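Local coordinates for protein exonuclease (Laribacter hongkongensis, PDB 3SZ4) that probably acts as a magnesium-dependent alkaline exonuclease of the PDDEXK nuclease clan, related to phage lambda exonuclease, at residues D151-D156 and M163-T168. Residues are numbered along the deposited sequence; the frame is centred on the assembly and turned at random.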
ATOM      1  N   ASP A 151     -12.423  28.982 -11.609  1.00 60.02           N
ATOM      2  CA  ASP A 151     -12.085  29.353 -10.267  1.00 59.03           C
ATOM      3  C   ASP A 151     -11.768  28.096  -9.513  1.00 58.31           C
ATOM      4  O   ASP A 151     -12.563  27.137  -9.500  1.00 58.07           O
ATOM      5  CB  ASP A 151     -13.216  30.130  -9.615  1.00 59.21           C
ATOM      6  CG  ASP A 151     -13.057  31.623  -9.774  1.00 59.18           C
ATOM      7  OD1 ASP A 151     -12.007  32.072 -10.308  1.00 60.20           O
ATOM      8  OD2 ASP A 151     -13.983  32.342  -9.347  1.00 57.88           O
ATOM      9  N   PHE A 152     -10.582  28.105  -8.920  1.00 57.17           N
ATOM     10  CA  PHE A 152     -10.079  26.952  -8.249  1.00 56.71           C
ATOM     11  C   PHE A 152     -10.231  27.191  -6.771  1.00 56.53           C
ATOM     12  O   PHE A 152      -9.557  28.065  -6.215  1.00 57.02           O
ATOM     13  CB  PHE A 152      -8.623  26.735  -8.624  1.00 56.48           C
ATOM     14  CG  PHE A 152      -7.948  25.641  -7.842  1.00 56.54           C
ATOM     15  CD1 PHE A 152      -7.281  25.929  -6.646  1.00 56.48           C
ATOM     16  CD2 PHE A 152      -7.973  24.316  -8.304  1.00 55.75           C
ATOM     17  CE1 PHE A 152      -6.643  24.899  -5.914  1.00 56.39           C
ATOM     18  CE2 PHE A 152      -7.351  23.294  -7.587  1.00 55.62           C
ATOM     19  CZ  PHE A 152      -6.673  23.579  -6.397  1.00 54.11           C
ATOM     20  N   VAL A 153     -11.133  26.423  -6.149  1.00 56.14           N
ATOM     21  CA  VAL A 153     -11.380  26.467  -4.691  1.00 54.97           C
ATOM     22  C   VAL A 153     -10.772  25.303  -3.958  1.00 54.17           C
ATOM     23  O   VAL A 153     -10.899  24.162  -4.374  1.00 54.21           O
ATOM     24  CB  VAL A 153     -12.892  26.489  -4.356  1.00 55.29           C
ATOM     25  CG1 VAL A 153     -13.137  26.290  -2.841  1.00 54.88           C
ATOM     26  CG2 VAL A 153     -13.499  27.803  -4.808  1.00 54.53           C
ATOM     27  N   SER A 154     -10.100  25.601  -2.861  1.00 53.55           N
ATOM     28  CA  SER A 154      -9.723  24.575  -1.925  1.00 53.09           C
ATOM     29  C   SER A 154     -10.332  24.895  -0.562  1.00 52.96           C
ATOM     30  O   SER A 154     -10.376  26.056  -0.125  1.00 52.57           O
ATOM     31  CB  SER A 154      -8.209  24.465  -1.847  1.00 53.29           C
ATOM     32  OG  SER A 154      -7.808  23.398  -0.992  1.00 54.75           O
ATOM     33  N   TYR A 155     -10.801  23.855   0.115  1.00 52.93           N
ATOM     34  CA  TYR A 155     -11.581  24.057   1.312  1.00 52.92           C
ATOM     35  C   TYR A 155     -11.308  22.988   2.363  1.00 52.63           C
ATOM     36  O   TYR A 155     -11.270  21.801   2.057  1.00 52.57           O
ATOM     37  CB  TYR A 155     -13.069  24.103   0.948  1.00 53.27           C
ATOM     38  CG  TYR A 155     -13.961  24.429   2.122  1.00 53.79           C
ATOM     39  CD1 TYR A 155     -13.907  25.686   2.733  1.00 55.22           C
ATOM     40  CD2 TYR A 155     -14.851  23.474   2.636  1.00 54.51           C
ATOM     41  CE1 TYR A 155     -14.720  25.987   3.844  1.00 57.01           C
ATOM     42  CE2 TYR A 155     -15.683  23.750   3.744  1.00 54.98           C
ATOM     43  CZ  TYR A 155     -15.615  25.009   4.340  1.00 58.12           C
ATOM     44  OH  TYR A 155     -16.424  25.312   5.415  1.00 57.59           O
ATOM     45  N   ASP A 156     -11.098  23.418   3.596  1.00 52.32           N
ATOM     46  CA  ASP A 156     -10.916  22.495   4.677  1.00 53.15           C
ATOM     47  C   ASP A 156     -11.334  23.156   5.964  1.00 53.56           C
ATOM     48  O   ASP A 156     -10.669  24.060   6.480  1.00 53.68           O
ATOM     49  CB  ASP A 156      -9.480  21.971   4.756  1.00 53.28           C
ATOM     50  CG  ASP A 156      -9.264  21.003   5.920  1.00 55.02           C
ATOM     51  OD1 ASP A 156     -10.151  20.893   6.829  1.00 56.49           O
ATOM     52  OD2 ASP A 156      -8.193  20.352   5.941  1.00 54.22           O
ATOM     53  N   MET A 163      -8.053  30.110   7.450  1.00 63.89           N
ATOM     54  CA  MET A 163      -7.259  29.197   6.653  1.00 62.65           C
ATOM     55  C   MET A 163      -8.137  28.193   5.952  1.00 61.92           C
ATOM     56  O   MET A 163      -7.648  27.371   5.176  1.00 61.88           O
ATOM     57  CB  MET A 163      -6.293  28.455   7.538  1.00 62.95           C
ATOM     58  CG  MET A 163      -5.354  29.354   8.259  1.00 64.35           C
ATOM     59  SD  MET A 163      -4.087  28.369   9.035  1.00 66.88           S
ATOM     60  CE  MET A 163      -3.433  29.565  10.214  1.00 69.07           C
ATOM     61  N   GLN A 164      -9.436  28.264   6.218  1.00 60.23           N
ATOM     62  CA  GLN A 164     -10.340  27.249   5.722  1.00 58.54           C
ATOM     63  C   GLN A 164     -10.556  27.322   4.238  1.00 57.00           C
ATOM     64  O   GLN A 164     -10.696  26.287   3.600  1.00 56.70           O
ATOM     65  CB  GLN A 164     -11.676  27.368   6.420  1.00 58.60           C
ATOM     66  CG  GLN A 164     -11.603  26.969   7.836  1.00 59.29           C
ATOM     67  CD  GLN A 164     -12.878  27.298   8.520  1.00 60.83           C
ATOM     68  OE1 GLN A 164     -13.363  26.534   9.349  1.00 59.59           O
ATOM     69  NE2 GLN A 164     -13.457  28.439   8.160  1.00 60.81           N
ATOM     70  N   TYR A 165     -10.576  28.537   3.699  1.00 55.29           N
ATOM     71  CA  TYR A 165     -11.038  28.749   2.344  1.00 54.17           C
ATOM     72  C   TYR A 165      -9.963  29.431   1.526  1.00 53.90           C
ATOM     73  O   TYR A 165      -9.350  30.378   1.994  1.00 53.02           O
ATOM     74  CB  TYR A 165     -12.313  29.600   2.361  1.00 54.07           C
ATOM     75  CG  TYR A 165     -12.812  30.049   0.997  1.00 53.44           C
ATOM     76  CD1 TYR A 165     -13.542  29.182   0.171  1.00 53.11           C
ATOM     77  CD2 TYR A 165     -12.565  31.340   0.530  1.00 52.83           C
ATOM     78  CE1 TYR A 165     -14.004  29.594  -1.099  1.00 52.02           C
ATOM     79  CE2 TYR A 165     -13.016  31.757  -0.739  1.00 53.27           C
ATOM     80  CZ  TYR A 165     -13.740  30.879  -1.540  1.00 52.31           C
ATOM     81  OH  TYR A 165     -14.192  31.285  -2.770  1.00 51.93           O
ATOM     82  N   PHE A 166      -9.734  28.932   0.311  1.00 53.68           N
ATOM     83  CA  PHE A 166      -8.783  29.538  -0.627  1.00 53.76           C
ATOM     84  C   PHE A 166      -9.408  29.529  -2.008  1.00 53.85           C
ATOM     85  O   PHE A 166     -10.035  28.538  -2.381  1.00 53.37           O
ATOM     86  CB  PHE A 166      -7.446  28.755  -0.660  1.00 53.59           C
ATOM     87  CG  PHE A 166      -6.517  29.133  -1.836  1.00 54.67           C
ATOM     88  CD1 PHE A 166      -5.511  30.112  -1.684  1.00 54.49           C
ATOM     89  CD2 PHE A 166      -6.649  28.511  -3.091  1.00 54.13           C
ATOM     90  CE1 PHE A 166      -4.660  30.456  -2.758  1.00 52.06           C
ATOM     91  CE2 PHE A 166      -5.810  28.859  -4.162  1.00 54.22           C
ATOM     92  CZ  PHE A 166      -4.813  29.834  -3.987  1.00 52.14           C
ATOM     93  N   CYS A 167      -9.209  30.612  -2.771  1.00 54.31           N
ATOM     94  CA  CYS A 167      -9.667  30.673  -4.161  1.00 54.93           C
ATOM     95  C   CYS A 167      -8.697  31.360  -5.106  1.00 55.75           C
ATOM     96  O   CYS A 167      -8.090  32.363  -4.739  1.00 56.33           O
ATOM     97  CB  CYS A 167     -10.992  31.390  -4.230  1.00 54.39           C
ATOM     98  SG  CYS A 167     -11.777  31.227  -5.839  1.00 56.19           S
ATOM     99  N   THR A 168      -8.550  30.829  -6.321  1.00 56.90           N
ATOM    100  CA  THR A 168      -7.725  31.470  -7.375  1.00 58.24           C
ATOM    101  C   THR A 168      -8.251  31.232  -8.813  1.00 59.80           C
ATOM    102  O   THR A 168      -8.795  30.162  -9.154  1.00 60.72           O
ATOM    103  CB  THR A 168      -6.207  31.123  -7.262  1.00 58.05           C
ATOM    104  OG1 THR A 168      -5.413  32.244  -7.680  1.00 58.29           O
ATOM    105  CG2 THR A 168      -5.857  29.921  -8.117  1.00 57.23           C
TER
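F152 and T168 form a hydrogen-bonded antiparallel pair, F152 N reaching T168 O at 2.7 Å and T168 N returning a bond to F152 O at 2.9 Å. S154 and F166 repeat this reciprocal pair of hydrogen bonds, and a further backbone bond, D156 N to Q164 O, follows toward the turn of the hairpin. Between them V153 faces C167 and Y155 faces Y165 as non-hydrogen-bonded pairs, where F166 O and Q164 O also receive CA-H contacts from V153 and Y155.

Branching at CB gives V153 two methyls spread along its face of the sheet, each for a different neighbour on the facing strand. V153 CB lies 4.0 Å from F166 O. V153 CG1, anti to the backbone N (chi1 170°), runs diagonally to Y165 CE1 at 3.8 Å, the two side chains crossing at about a right angle. V153 CG2 rests against C167 SG at 4.0 Å and lies near Y165 OH, so the long Y165 ring spans both methyls. On the other face, F152 CD1 meets F166 CE2 diagonally across the strands at 4.1 Å; flat, apolar rings suit this edge-to-edge meeting.

Strand 149-155 has strand 109-114 as its parallel neighbour on the other side, through backbone hydrogen bonds of V153 with E112 and K114; 165-171 is the outermost strand of this sheet within the chain. Helix 59-79 packs Y75 and R74 against Y165, on the V153 face. On the opposite face F152 meets Y134 and M138 of helix 132-145 and lies close to E112, a magnesium ligand, so the hairpin flanks the metal-bearing strand of the nuclease core.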